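Local coordinates for Sys-1 protein (Caenorhabditis elegans, PDB 3C2G) that acts as a beta-catenin-like transcription coregulator in the worm Wnt asymmetry pathway, directly binding the TCF factor POP-1 to activate or repress target genes, at residues Q519-E523 with Q560-F565; L457-R461 with A501-V505; L402-N406 with T463-S467. One frame throughout, in Å; residues are numbered along the deposited sequence.

Interaction 1: Q519-E523 with Q560-F565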
loop_
_atom_site.group_PDB
_atom_site.type_symbol
_atom_site.label_atom_id
_atom_site.label_comp_id
_atom_site.label_asym_id
_atom_site.label_seq_id
_atom_site.Cartn_x
_atom_site.Cartn_y
_atom_site.Cartn_z
ATOM N N GLN A 519 12.360 -15.071 -16.453
ATOM C CA GLN A 519 12.876 -16.412 -16.310
ATOM C C GLN A 519 11.781 -17.382 -15.843
ATOM O O GLN A 519 11.674 -18.475 -16.393
ATOM C CB GLN A 519 14.096 -16.434 -15.389
ATOM C CG GLN A 519 14.708 -17.825 -15.159
ATOM C CD GLN A 519 15.145 -18.514 -16.450
ATOM O OE1 GLN A 519 15.520 -17.860 -17.429
ATOM N NE2 GLN A 519 15.106 -19.846 -16.447
ATOM N N GLN A 520 10.955 -16.988 -14.867
ATOM C CA GLN A 520 9.921 -17.904 -14.363
ATOM C C GLN A 520 8.805 -18.179 -15.378
ATOM O O GLN A 520 8.215 -19.250 -15.358
ATOM C CB GLN A 520 9.373 -17.508 -12.979
ATOM C CG GLN A 520 8.300 -16.430 -12.966
ATOM C CD GLN A 520 7.557 -16.285 -11.615
ATOM O OE1 GLN A 520 7.908 -16.917 -10.608
ATOM N NE2 GLN A 520 6.525 -15.433 -11.604
ATOM N N LEU A 521 8.540 -17.226 -16.268
ATOM C CA LEU A 521 7.547 -17.400 -17.324
ATOM C C LEU A 521 8.036 -18.420 -18.342
ATOM O O LEU A 521 7.255 -19.240 -18.835
ATOM C CB LEU A 521 7.257 -16.068 -18.027
ATOM C CG LEU A 521 6.124 -16.070 -19.057
ATOM C CD1 LEU A 521 5.429 -14.747 -19.081
ATOM C CD2 LEU A 521 6.615 -16.431 -20.457
ATOM N N VAL A 522 9.326 -18.340 -18.661
ATOM C CA VAL A 522 9.968 -19.242 -19.595
ATOM C C VAL A 522 9.888 -20.679 -19.078
ATOM O O VAL A 522 9.481 -21.588 -19.819
ATOM C CB VAL A 522 11.429 -18.808 -19.844
ATOM C CG1 VAL A 522 12.226 -19.910 -20.510
ATOM C CG2 VAL A 522 11.452 -17.547 -20.697
ATOM N N GLU A 523 10.249 -20.860 -17.802
ATOM C CA GLU A 523 10.265 -22.171 -17.155
ATOM C C GLU A 523 8.868 -22.761 -17.098
ATOM O O GLU A 523 8.664 -23.943 -17.391
ATOM C CB GLU A 523 10.843 -22.074 -15.738
ATOM C CG GLU A 523 12.330 -21.732 -15.696
ATOM C CD GLU A 523 12.882 -21.575 -14.280
ATOM O OE1 GLU A 523 13.750 -20.686 -14.078
ATOM O OE2 GLU A 523 12.457 -22.338 -13.368
ATOM N N GLN A 560 22.533 -21.707 -16.874
ATOM C CA GLN A 560 21.295 -22.212 -16.283
ATOM C C GLN A 560 21.620 -23.431 -15.434
ATOM O O GLN A 560 22.002 -24.485 -15.955
ATOM C CB GLN A 560 20.266 -22.544 -17.370
ATOM C CG GLN A 560 20.067 -21.433 -18.417
ATOM C CD GLN A 560 19.495 -20.137 -17.840
ATOM O OE1 GLN A 560 18.597 -20.154 -16.990
ATOM N NE2 GLN A 560 20.011 -19.005 -18.312
ATOM N N VAL A 561 21.481 -23.270 -14.121
ATOM C CA VAL A 561 21.949 -24.277 -13.171
ATOM C C VAL A 561 20.807 -25.094 -12.579
ATOM O O VAL A 561 21.032 -26.178 -12.033
ATOM C CB VAL A 561 22.830 -23.652 -12.043
ATOM C CG1 VAL A 561 24.098 -23.008 -12.636
ATOM C CG2 VAL A 561 22.036 -22.640 -11.196
ATOM N N LYS A 562 19.585 -24.577 -12.697
ATOM C CA LYS A 562 18.403 -25.242 -12.157
ATOM C C LYS A 562 18.194 -26.598 -12.845
ATOM O O LYS A 562 17.967 -26.652 -14.053
ATOM C CB LYS A 562 17.189 -24.335 -12.322
ATOM C CG LYS A 562 16.003 -24.692 -11.454
ATOM C CD LYS A 562 15.002 -23.550 -11.454
ATOM C CE LYS A 562 13.788 -23.871 -10.604
ATOM N NZ LYS A 562 12.841 -22.720 -10.562
ATOM N N PRO A 563 18.287 -27.700 -12.077
ATOM C CA PRO A 563 18.307 -29.063 -12.631
ATOM C C PRO A 563 16.980 -29.522 -13.232
ATOM O O PRO A 563 16.964 -30.272 -14.212
ATOM C CB PRO A 563 18.663 -29.927 -11.419
ATOM C CG PRO A 563 18.156 -29.156 -10.252
ATOM C CD PRO A 563 18.371 -27.705 -10.604
ATOM N N THR A 564 15.880 -29.075 -12.640
ATOM C CA THR A 564 14.551 -29.425 -13.111
ATOM C C THR A 564 14.219 -28.711 -14.430
ATOM O O THR A 564 13.459 -29.228 -15.247
ATOM C CB THR A 564 13.478 -29.139 -12.023
ATOM O OG1 THR A 564 12.174 -29.443 -12.530
ATOM C CG2 THR A 564 13.512 -27.672 -11.573
ATOM N N PHE A 565 14.802 -27.530 -14.629
ATOM C CA PHE A 565 14.614 -26.762 -15.858
ATOM C C PHE A 565 15.357 -27.420 -17.019
ATOM O O PHE A 565 14.794 -27.587 -18.098
ATOM C CB PHE A 565 15.060 -25.306 -15.661
ATOM C CG PHE A 565 14.927 -24.446 -16.894
ATOM C CD1 PHE A 565 13.711 -24.338 -17.565
ATOM C CD2 PHE A 565 16.019 -23.723 -17.371
ATOM C CE1 PHE A 565 13.586 -23.528 -18.704
ATOM C CE2 PHE A 565 15.910 -22.915 -18.504
ATOM C CZ PHE A 565 14.689 -22.820 -19.172
#
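The carboxylate of E523 is the polar centre of this contact, and each of its oxygens has a partner. K562 NZ donates to E523 OE2 at 2.9 Å, a hydrogen-bonded salt bridge reached by a lysine chain whose four chi angles are all t, so that it spans the gap fully extended. E523 OE1 instead accepts from Q519 NE2, also at 2.9 Å and with an N-H...O angle of 157°; the two residues lie one turn apart on the same helix. The same amide approaches Q560, with Q519 NE2 and Q560 OE1 3.5 Å apart. Beneath these groups lies the ring of F565. E523 CG sits 3.9 Å from the ring centroid and 28° off its normal, a CH-pi contact over the face, and Q519 NE2 covers the same face, 3.8 Å from F565 CE2. V522 extends the apolar part, V522 CG1 lying 4.0 Å from F565 CZ, while L555 touches both F565 and V522. The CA atoms of E523 and F565 are 6.5 Å apart, those of Q519 and Q560 10.2 Å, so the segments diverge toward the loop. K562 occupies the N-cap position of helix 563-579, so its salt bridge to E523 joins the start of that helix to helix 515-535, in the repeat-against-repeat packing by which an armadillo domain is stacked.

Interaction 2: L457-R461 with A501-V505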
loop_
_atom_site.group_PDB
_atom_site.type_symbol
_atom_site.label_atom_id
_atom_site.label_comp_id
_atom_site.label_asym_id
_atom_site.label_seq_id
_atom_site.Cartn_x
_atom_site.Cartn_y
_atom_site.Cartn_z
ATOM N N LEU A 457 1.223 -6.859 -16.671
ATOM C CA LEU A 457 1.023 -7.926 -17.651
ATOM C C LEU A 457 1.983 -9.121 -17.528
ATOM O O LEU A 457 1.562 -10.280 -17.638
ATOM C CB LEU A 457 1.057 -7.355 -19.070
ATOM C CG LEU A 457 0.466 -8.196 -20.199
ATOM C CD1 LEU A 457 -0.967 -8.629 -19.905
ATOM C CD2 LEU A 457 0.522 -7.409 -21.500
ATOM N N LEU A 458 3.259 -8.839 -17.291
ATOM C CA LEU A 458 4.260 -9.890 -17.198
ATOM C C LEU A 458 3.960 -10.875 -16.070
ATOM O O LEU A 458 4.030 -12.093 -16.261
ATOM C CB LEU A 458 5.650 -9.284 -17.013
ATOM C CG LEU A 458 6.818 -10.243 -16.771
ATOM C CD1 LEU A 458 6.951 -11.289 -17.913
ATOM C CD2 LEU A 458 8.113 -9.468 -16.577
ATOM N N GLU A 459 3.622 -10.331 -14.906
ATOM C CA GLU A 459 3.376 -11.117 -13.717
ATOM C C GLU A 459 2.057 -11.858 -13.860
ATOM O O GLU A 459 1.913 -12.964 -13.340
ATOM C CB GLU A 459 3.365 -10.217 -12.479
ATOM C CG GLU A 459 3.346 -10.976 -11.144
ATOM C CD GLU A 459 3.433 -10.078 -9.913
ATOM O OE1 GLU A 459 4.085 -9.005 -9.972
ATOM O OE2 GLU A 459 2.852 -10.469 -8.871
ATOM N N LEU A 460 1.106 -11.250 -14.569
ATOM C CA LEU A 460 -0.158 -11.895 -14.875
ATOM C C LEU A 460 0.019 -13.138 -15.762
ATOM O O LEU A 460 -0.577 -14.173 -15.503
ATOM C CB LEU A 460 -1.128 -10.922 -15.547
ATOM C CG LEU A 460 -2.461 -11.544 -16.000
ATOM C CD1 LEU A 460 -3.251 -12.144 -14.828
ATOM C CD2 LEU A 460 -3.317 -10.553 -16.748
ATOM N N ARG A 461 0.824 -13.024 -16.809
ATOM C CA ARG A 461 1.010 -14.116 -17.765
ATOM C C ARG A 461 1.790 -15.253 -17.134
ATOM O O ARG A 461 1.539 -16.413 -17.401
ATOM C CB ARG A 461 1.692 -13.611 -19.041
ATOM C CG ARG A 461 0.821 -12.630 -19.788
ATOM C CD ARG A 461 1.423 -12.094 -21.063
ATOM N NE ARG A 461 0.332 -11.539 -21.855
ATOM C CZ ARG A 461 0.463 -10.896 -23.009
ATOM N NH1 ARG A 461 1.665 -10.688 -23.538
ATOM N NH2 ARG A 461 -0.624 -10.454 -23.628
ATOM N N ALA A 501 2.720 -15.888 -25.729
ATOM C CA ALA A 501 3.261 -15.256 -24.533
ATOM C C ALA A 501 4.765 -15.460 -24.471
ATOM O O ALA A 501 5.517 -14.565 -24.076
ATOM C CB ALA A 501 2.601 -15.793 -23.294
ATOM N N TYR A 502 5.195 -16.639 -24.894
ATOM C CA TYR A 502 6.598 -17.007 -24.893
ATOM C C TYR A 502 7.404 -16.127 -25.861
ATOM O O TYR A 502 8.480 -15.659 -25.508
ATOM C CB TYR A 502 6.702 -18.486 -25.249
ATOM C CG TYR A 502 8.073 -19.090 -25.244
ATOM C CD1 TYR A 502 8.689 -19.500 -24.052
ATOM C CD2 TYR A 502 8.746 -19.298 -26.441
ATOM C CE1 TYR A 502 9.963 -20.090 -24.070
ATOM C CE2 TYR A 502 10.009 -19.881 -26.470
ATOM C CZ TYR A 502 10.608 -20.274 -25.295
ATOM O OH TYR A 502 11.861 -20.844 -25.379
ATOM N N SER A 503 6.862 -15.900 -27.064
ATOM C CA SER A 503 7.441 -14.968 -28.038
ATOM C C SER A 503 7.504 -13.552 -27.485
ATOM O O SER A 503 8.534 -12.898 -27.555
ATOM C CB SER A 503 6.614 -14.955 -29.322
ATOM O OG SER A 503 6.845 -16.126 -30.083
ATOM N N TRP A 504 6.390 -13.095 -26.929
ATOM C CA TRP A 504 6.266 -11.752 -26.375
ATOM C C TRP A 504 7.347 -11.433 -25.347
ATOM O O TRP A 504 7.923 -10.343 -25.363
ATOM C CB TRP A 504 4.885 -11.594 -25.746
ATOM C CG TRP A 504 4.699 -10.329 -24.970
ATOM C CD1 TRP A 504 4.393 -9.097 -25.472
ATOM C CD2 TRP A 504 4.784 -10.173 -23.548
ATOM N NE1 TRP A 504 4.288 -8.185 -24.454
ATOM C CE2 TRP A 504 4.522 -8.815 -23.262
ATOM C CE3 TRP A 504 5.047 -11.052 -22.488
ATOM C CZ2 TRP A 504 4.522 -8.309 -21.962
ATOM C CZ3 TRP A 504 5.046 -10.550 -21.191
ATOM C CH2 TRP A 504 4.788 -9.190 -20.940
ATOM N N VAL A 505 7.626 -12.390 -24.470
ATOM C CA VAL A 505 8.578 -12.177 -23.391
ATOM C C VAL A 505 9.992 -11.902 -23.929
ATOM O O VAL A 505 10.753 -11.129 -23.339
ATOM C CB VAL A 505 8.532 -13.339 -22.337
ATOM C CG1 VAL A 505 9.446 -14.495 -22.724
ATOM C CG2 VAL A 505 8.909 -12.822 -20.979
#
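Two helices of successive helical repeats in the armadillo superhelix, 457-472 and 494-507, meet here mainly through side chains. The segment axes come no closer than 11.6 Å and run nearly antiparallel, at 145°, a separation bridged mainly by W504. The CA-to-CB bond of W504 points toward 457-461, and chi1 at 172° (t) with chi2 at 82° sets the indole against that segment, giving the largest covered area of the contact, 92 Å². R461 answers from the other helix: chi1 in m followed by three t-like angles (180°, 162°, 175°) carries an almost straight chain past A501, with R461 CD 4.5 Å from A501 CB, and brings the guanidinium over the indole face. R461 CZ lies 4.6 Å from the centroid of the six-membered ring of W504 and 15° off its normal, a cation-pi contact in which the guanidinium presents its edge. Its other nitrogens are held elsewhere, R461 NE by C446 O and R461 NH2 by C449 O, which fixes the group's position. L457 and L458 share the t,p rotamer yet reach different parts of the partner. L457 CD2 meets W504 CZ2 at 4.1 Å, whereas L458 CD1 touches both W504 CZ3 and V505 CG2 at 3.9 Å. The backbone of L458 also borders the indole edge, its CA 3.8 Å from W504 CH2. The tightest approach is R461 NH1 to W504 CD2, 3.2 Å.

Interaction 3: L402-N406 with T463-S467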
loop_
_atom_site.group_PDB
_atom_site.type_symbol
_atom_site.label_atom_id
_atom_site.label_comp_id
_atom_site.label_asym_id
_atom_site.label_seq_id
_atom_site.Cartn_x
_atom_site.Cartn_y
_atom_site.Cartn_z
ATOM N N LEU A 402 -6.083 -15.478 -9.421
ATOM C CA LEU A 402 -5.376 -16.681 -9.832
ATOM C C LEU A 402 -4.301 -17.092 -8.844
ATOM O O LEU A 402 -4.040 -18.290 -8.660
ATOM C CB LEU A 402 -4.767 -16.501 -11.216
ATOM C CG LEU A 402 -5.731 -16.230 -12.367
ATOM C CD1 LEU A 402 -4.911 -15.871 -13.567
ATOM C CD2 LEU A 402 -6.668 -17.413 -12.687
ATOM N N ARG A 403 -3.669 -16.118 -8.202
ATOM C CA ARG A 403 -2.705 -16.435 -7.143
ATOM C C ARG A 403 -3.434 -17.080 -5.945
ATOM O O ARG A 403 -2.927 -17.997 -5.309
ATOM C CB ARG A 403 -1.931 -15.182 -6.725
ATOM C CG ARG A 403 -0.470 -15.436 -6.392
ATOM C CD ARG A 403 0.336 -14.142 -6.074
ATOM N NE ARG A 403 -0.439 -13.183 -5.289
ATOM C CZ ARG A 403 -0.877 -12.020 -5.760
ATOM N NH1 ARG A 403 -0.584 -11.658 -7.013
ATOM N NH2 ARG A 403 -1.613 -11.224 -4.979
ATOM N N THR A 404 -4.644 -16.624 -5.657
ATOM C CA THR A 404 -5.428 -17.249 -4.610
ATOM C C THR A 404 -5.813 -18.671 -5.017
ATOM O O THR A 404 -5.714 -19.589 -4.201
ATOM C CB THR A 404 -6.691 -16.446 -4.291
ATOM O OG1 THR A 404 -6.322 -15.089 -4.046
ATOM C CG2 THR A 404 -7.414 -17.030 -3.077
ATOM N N LEU A 405 -6.234 -18.841 -6.272
ATOM C CA LEU A 405 -6.566 -20.158 -6.803
ATOM C C LEU A 405 -5.412 -21.123 -6.618
ATOM O O LEU A 405 -5.607 -22.233 -6.148
ATOM C CB LEU A 405 -6.963 -20.099 -8.288
ATOM C CG LEU A 405 -7.371 -21.429 -8.975
ATOM C CD1 LEU A 405 -8.560 -22.061 -8.285
ATOM C CD2 LEU A 405 -7.665 -21.254 -10.474
ATOM N N ASN A 406 -4.214 -20.674 -6.966
ATOM C CA ASN A 406 -3.021 -21.503 -6.943
ATOM C C ASN A 406 -2.637 -21.942 -5.540
ATOM O O ASN A 406 -2.180 -23.068 -5.347
ATOM C CB ASN A 406 -1.859 -20.788 -7.635
ATOM C CG ASN A 406 -2.119 -20.536 -9.128
ATOM O OD1 ASN A 406 -3.094 -21.032 -9.704
ATOM N ND2 ASN A 406 -1.238 -19.761 -9.756
ATOM N N THR A 463 1.605 -15.971 -13.940
ATOM C CA THR A 463 0.670 -16.557 -12.965
ATOM C C THR A 463 -0.382 -17.424 -13.656
ATOM O O THR A 463 -0.808 -18.443 -13.123
ATOM C CB THR A 463 -0.028 -15.446 -12.129
ATOM O OG1 THR A 463 0.966 -14.659 -11.469
ATOM C CG2 THR A 463 -0.962 -16.026 -11.076
ATOM N N ILE A 464 -0.792 -17.016 -14.849
ATOM C CA ILE A 464 -1.753 -17.785 -15.623
ATOM C C ILE A 464 -1.176 -19.151 -16.015
ATOM O O ILE A 464 -1.871 -20.168 -15.921
ATOM C CB ILE A 464 -2.200 -17.031 -16.873
ATOM C CG1 ILE A 464 -3.090 -15.848 -16.485
ATOM C CG2 ILE A 464 -2.940 -17.969 -17.827
ATOM C CD1 ILE A 464 -3.371 -14.895 -17.629
ATOM N N LEU A 465 0.089 -19.174 -16.437
ATOM C CA LEU A 465 0.715 -20.424 -16.834
ATOM C C LEU A 465 0.694 -21.372 -15.651
ATOM O O LEU A 465 0.405 -22.568 -15.799
ATOM C CB LEU A 465 2.148 -20.216 -17.331
ATOM C CG LEU A 465 2.317 -19.376 -18.589
ATOM C CD1 LEU A 465 3.805 -19.197 -18.908
ATOM C CD2 LEU A 465 1.566 -19.978 -19.775
ATOM N N ARG A 466 0.983 -20.818 -14.478
ATOM C CA ARG A 466 1.005 -21.592 -13.250
ATOM C C ARG A 466 -0.384 -22.181 -12.950
ATOM O O ARG A 466 -0.506 -23.352 -12.593
ATOM C CB ARG A 466 1.494 -20.727 -12.091
ATOM C CG ARG A 466 2.524 -21.412 -11.226
ATOM C CD ARG A 466 1.901 -22.131 -10.080
ATOM N NE ARG A 466 2.707 -23.276 -9.663
ATOM C CZ ARG A 466 3.251 -23.402 -8.460
ATOM N NH1 ARG A 466 3.081 -22.436 -7.560
ATOM N NH2 ARG A 466 3.950 -24.489 -8.158
ATOM N N SER A 467 -1.420 -21.370 -13.105
ATOM C CA SER A 467 -2.783 -21.838 -12.913
ATOM C C SER A 467 -3.112 -23.063 -13.776
ATOM O O SER A 467 -3.700 -24.016 -13.280
ATOM C CB SER A 467 -3.786 -20.708 -13.169
ATOM O OG SER A 467 -3.820 -19.844 -12.050
#
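Helical segments 402-406 and 463-467 run side by side in the same sense, their axes 34° apart in direction and 9.4 Å apart at closest approach, as expected of equivalent helices in consecutive armadillo repeats. Facing CA atoms are 6.7 Å apart for R403 and T463 and 6.0 Å for N406 and S467, so the backbones stay close over one turn. Small side chains permit this: T463 CG2 rests 3.8 Å from L402 CB and 3.9 Å from the backbone N of R403, and S467 OG lies 3.6 Å from L402 CB. L402 fills the space between the helices on one flank, where I464, although its CA-to-CB bond points away, turns CG1 back to within 3.4 Å of L402 CD1. L443 and L447 of helix 437-448 also pack against L402 and I464, respectively. R403, hydrogen-bonded to N400 and S350, packs on a basic side chain of the bound POP-1 peptide, placing this pair of helices beside the peptide-binding surface. N406 points toward the partner helix, ND2 lying 3.7 Å from R466 CB. In this buried setting a hydrogen bond joins the two segments directly: S467 OG donates to N406 OD1 at 2.7 Å.

The three contacts occupy one part of the elongated solenoid, on the same side of the chain's centre, with centres 14 to 18 Å apart. Interactions 2 and 3 share helix 457-472, its first turn serving interaction 2 and a later one interaction 3; their segments alternate along the chain. Interaction 1 opens only after both have closed, and its helix 515-535 directly follows helix 494-507 of interaction 2. L521, on the 519-523 segment but not in contact with 560-565, packs against the neighbouring segments: L521 CD1 is 3.9 Å from R461 CB and L521 O 3.5 Å from L465 CD1. Helix follows helix in a continuous stack, and near its peptide-binding surface E459 forms a salt bridge with the POP-1 peptide.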